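Local coordinates for protein dehydroascorbate reductase (Chlamydomonas reinhardtii, PDB 5XFT) that probably reduces dehydroascorbate to ascorbate at the expense of two glutathione molecules, as a member of the glutathione transferase superfamily, at residues A[46-49]-A[50-54]; A[200-204]-A[205-209]. All blocks are in the same frame, centred on the assembly; numbering follows the deposited sequence.

Contact 1: A[46-49]-A[50-54]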
# COMPACT_ATOMS: atom_id res chain seq x y z
N ASP A 46 12.17 -15.55 4.03
CA ASP A 46 12.80 -16.69 4.68
C ASP A 46 14.27 -16.82 4.33
O ASP A 46 14.90 -17.81 4.73
CB ASP A 46 12.05 -17.98 4.32
CG ASP A 46 10.62 -18.00 4.84
OD1 ASP A 46 9.69 -17.86 4.02
OD2 ASP A 46 10.43 -18.16 6.07
N ASN A 47 14.84 -15.86 3.60
CA ASN A 47 16.22 -15.94 3.17
C ASN A 47 16.74 -14.58 2.71
O ASN A 47 17.12 -14.41 1.55
CB ASN A 47 16.36 -16.96 2.03
CG ASN A 47 17.72 -17.61 1.98
OD1 ASN A 47 17.98 -18.59 2.69
ND2 ASN A 47 18.61 -17.08 1.15
N LYS A 48 16.76 -13.61 3.62
CA LYS A 48 17.09 -12.25 3.23
C LYS A 48 18.60 -12.09 3.12
O LYS A 48 19.34 -12.73 3.88
CB LYS A 48 16.55 -11.25 4.25
CG LYS A 48 15.03 -11.27 4.36
CD LYS A 48 14.53 -10.16 5.27
CE LYS A 48 14.45 -10.59 6.72
NZ LYS A 48 13.37 -9.82 7.41
N PRO A 49 19.09 -11.28 2.19
CA PRO A 49 20.54 -11.11 2.06
C PRO A 49 21.10 -10.30 3.21
O PRO A 49 20.45 -9.39 3.73
CB PRO A 49 20.70 -10.37 0.72
CG PRO A 49 19.44 -9.60 0.60
CD PRO A 49 18.36 -10.46 1.21
N ALA A 50 22.33 -10.63 3.59
CA ALA A 50 22.95 -9.99 4.75
C ALA A 50 23.06 -8.48 4.58
O ALA A 50 22.97 -7.74 5.57
CB ALA A 50 24.32 -10.60 5.02
N TRP A 51 23.26 -7.99 3.35
CA TRP A 51 23.42 -6.55 3.17
C TRP A 51 22.14 -5.80 3.47
O TRP A 51 22.19 -4.60 3.80
CB TRP A 51 23.90 -6.24 1.74
CG TRP A 51 22.93 -6.62 0.66
CD1 TRP A 51 22.95 -7.76 -0.10
CD2 TRP A 51 21.80 -5.86 0.22
NE1 TRP A 51 21.89 -7.75 -0.98
CE2 TRP A 51 21.17 -6.60 -0.81
CE3 TRP A 51 21.24 -4.63 0.59
CZ2 TRP A 51 20.03 -6.15 -1.47
CZ3 TRP A 51 20.10 -4.18 -0.07
CH2 TRP A 51 19.50 -4.94 -1.08
N LEU A 52 20.99 -6.46 3.38
CA LEU A 52 19.73 -5.78 3.62
C LEU A 52 19.54 -5.44 5.10
O LEU A 52 18.83 -4.48 5.43
CB LEU A 52 18.58 -6.63 3.10
CG LEU A 52 17.19 -6.02 3.14
CD1 LEU A 52 17.06 -4.97 2.05
CD2 LEU A 52 16.16 -7.10 2.97
N LEU A 53 20.18 -6.20 5.99
CA LEU A 53 20.22 -5.85 7.40
C LEU A 53 20.89 -4.49 7.62
O LEU A 53 20.37 -3.65 8.36
CB LEU A 53 20.95 -6.94 8.19
CG LEU A 53 21.06 -6.73 9.70
CD1 LEU A 53 19.70 -6.95 10.37
CD2 LEU A 53 22.13 -7.63 10.31
N GLU A 54 22.02 -4.25 6.95
CA GLU A 54 22.69 -2.96 7.06
C GLU A 54 21.91 -1.86 6.34
O GLU A 54 21.82 -0.73 6.83
CB GLU A 54 24.11 -3.03 6.52
CG GLU A 54 24.78 -1.67 6.35
CD GLU A 54 24.82 -0.85 7.65
OE1 GLU A 54 25.23 -1.40 8.69
OE2 GLU A 54 24.43 0.34 7.63

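Contact 2: A[200-204]-A[205-209]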
# COMPACT_ATOMS: atom_id res chain seq x y z
N VAL A 200 0.55 -4.11 -10.59
CA VAL A 200 1.25 -4.53 -9.37
C VAL A 200 0.26 -5.12 -8.37
O VAL A 200 0.48 -5.04 -7.16
CB VAL A 200 2.02 -3.34 -8.77
CG1 VAL A 200 3.18 -2.95 -9.68
CG2 VAL A 200 1.10 -2.15 -8.55
N ASP A 201 -0.81 -5.74 -8.87
CA ASP A 201 -1.77 -6.43 -8.02
C ASP A 201 -1.23 -7.82 -7.70
O ASP A 201 -1.12 -8.67 -8.59
CB ASP A 201 -3.14 -6.52 -8.70
CG ASP A 201 -4.24 -6.99 -7.75
OD1 ASP A 201 -3.94 -7.61 -6.71
OD2 ASP A 201 -5.43 -6.74 -8.06
N TYR A 202 -0.90 -8.06 -6.42
CA TYR A 202 -0.38 -9.35 -6.01
C TYR A 202 -1.49 -10.37 -5.73
O TYR A 202 -1.21 -11.58 -5.72
CB TYR A 202 0.50 -9.20 -4.76
CG TYR A 202 0.06 -8.11 -3.82
CD1 TYR A 202 -0.93 -8.34 -2.88
CD2 TYR A 202 0.63 -6.84 -3.87
CE1 TYR A 202 -1.35 -7.34 -2.01
CE2 TYR A 202 0.23 -5.84 -3.00
CZ TYR A 202 -0.76 -6.09 -2.08
OH TYR A 202 -1.17 -5.10 -1.21
N GLY A 203 -2.72 -9.93 -5.51
CA GLY A 203 -3.83 -10.86 -5.37
C GLY A 203 -4.19 -11.14 -3.92
O GLY A 203 -3.43 -10.87 -2.99
N THR A 204 -5.39 -11.71 -3.73
CA THR A 204 -5.94 -11.86 -2.38
C THR A 204 -5.30 -13.02 -1.63
O THR A 204 -5.17 -12.95 -0.40
CB THR A 204 -7.45 -12.05 -2.43
OG1 THR A 204 -7.77 -13.34 -2.95
CG2 THR A 204 -8.10 -10.97 -3.30
N GLU A 205 -4.89 -14.08 -2.32
CA GLU A 205 -4.23 -15.18 -1.62
C GLU A 205 -2.89 -14.74 -1.07
O GLU A 205 -2.47 -15.20 -0.01
CB GLU A 205 -4.04 -16.40 -2.51
CG GLU A 205 -5.21 -16.76 -3.43
CD GLU A 205 -5.39 -15.78 -4.58
OE1 GLU A 205 -6.45 -15.14 -4.62
OE2 GLU A 205 -4.48 -15.65 -5.42
N ALA A 206 -2.17 -13.90 -1.81
CA ALA A 206 -0.93 -13.35 -1.27
C ALA A 206 -1.19 -12.64 0.05
O ALA A 206 -0.44 -12.80 1.01
CB ALA A 206 -0.28 -12.41 -2.29
N ILE A 207 -2.28 -11.87 0.12
CA ILE A 207 -2.65 -11.19 1.36
C ILE A 207 -2.96 -12.21 2.46
O ILE A 207 -2.47 -12.11 3.59
CB ILE A 207 -3.84 -10.25 1.12
CG1 ILE A 207 -3.54 -9.29 -0.03
CG2 ILE A 207 -4.19 -9.49 2.40
CD1 ILE A 207 -4.72 -8.39 -0.42
N ILE A 208 -3.79 -13.20 2.13
CA ILE A 208 -4.19 -14.21 3.11
C ILE A 208 -2.97 -14.95 3.63
O ILE A 208 -2.80 -15.11 4.85
CB ILE A 208 -5.22 -15.18 2.50
CG1 ILE A 208 -6.45 -14.44 1.98
CG2 ILE A 208 -5.62 -16.24 3.51
CD1 ILE A 208 -6.97 -13.40 2.93
N ALA A 209 -2.11 -15.41 2.73
CA ALA A 209 -0.90 -16.13 3.13
C ALA A 209 0.01 -15.23 3.96
O ALA A 209 0.63 -15.69 4.93
CB ALA A 209 -0.17 -16.65 1.90
O HOH W 1 -2.30 -14.01 -4.72

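Contact 1: A[46-49]-A[50-54]
Pro49 O, at the end of an extended loop leading to helix 50-56, accepts a hydrogen bond from Leu52 N three residues on, at 3.0 Å and bent to an N-H...O angle of 147°, with the donor 51° out of the carbonyl plane. On the side-chain level the same residue meets Trp51 two positions on. The edge of the pyrrolidine ring formed by CB and CG lies against the pyrrole part of the indole: Pro49 CB comes to 3.3 Å from Trp51 NE1, and Pro49 CG sits above one face of the ring system, displaced toward its rim. What brings the indole back over the proline is the first torsion of Trp51, whose CG stands between the backbone N and the carbonyl carbon (chi1 64°). Leu52 fills in beside it, its CB 4.0 Å from Pro49 CG, while the methylene CD of Lys48 approaches Leu52 CD2 more loosely at 4.2 Å. Beyond the two segments, Lys48, Pro49 and Leu52 all lean on Ile43 of strand 38-43, and Trp51 stacks with Tyr71 and meets Tyr8 edge-to-face. The arrangement joins a loop to a short surface helix that follows a strand of the sheet in the thioredoxin-like N-terminal domain of the glutathione transferase superfamily.

Contact 2: A[200-204]-A[205-209]
Tyr202 meets Ile207 with the edge of its ring, Ile207 CG1 lying near the ring plane and 3.5 Å from Tyr202 CE1, at the start of helix 204-212, where Gly203 is the N-cap residue. The two side chains cross at about a right angle. Ala206 touches the base of the tyrosine side chain instead, with its CB 4.1 Å from Tyr202 CB. Glu205 bends at chi2 (71°), folding its carboxylate back to the threonine, and Thr204 OG1 donates to Glu205 OE1 at 2.8 Å from above the carboxylate plane. Around these side chains the helix takes up its bonding pattern: Thr204 O receives Ile208 N at 2.9 Å with a nearly straight N-H...O angle of 163°, whereas the preceding bond, from Ile207 N to Gly203 O, is weak.

Further out, a water bridges the turn. It gives hydrogen bonds to Tyr202 O and Glu205 OE2 and accepts one from Ala206 N, thereby serving an amide of the first turn. The loop before the cap is shaped by an Asx turn, in which Asp201 OD1 accepts from Gly203 N at 2.9 Å, and the same oxygen also binds Tyr163 OH. Gly203 itself takes a positive phi (99°) at the N-cap. The phenol end of Tyr202 reaches helix 22-33, where its ring meets that of His25 edge-to-face and Tyr202 OH is hydrogen-bonded to His25 ND1.

Both contacts show a loop passing into a helix, but they do so in different parts of the chain. Contact 1 lies at the surface of the N-terminal thioredoxin-like domain, about 22 Å from the chain centre to its own centre; contact 2, about 12 Å away on the same measure, opens the last helix of the chain. Their centres are 23 Å apart and their nearest atoms about 9 Å, without touching. Contact 2 is tied to the N-terminal half through helix 22-33. Cys21, just before that helix, and Cys24 within its first turn form what looks like a thioredoxin-type CxxC pattern, and may mark the active-site region, as in other members of the family. Tyr202 lies near that pattern without touching it.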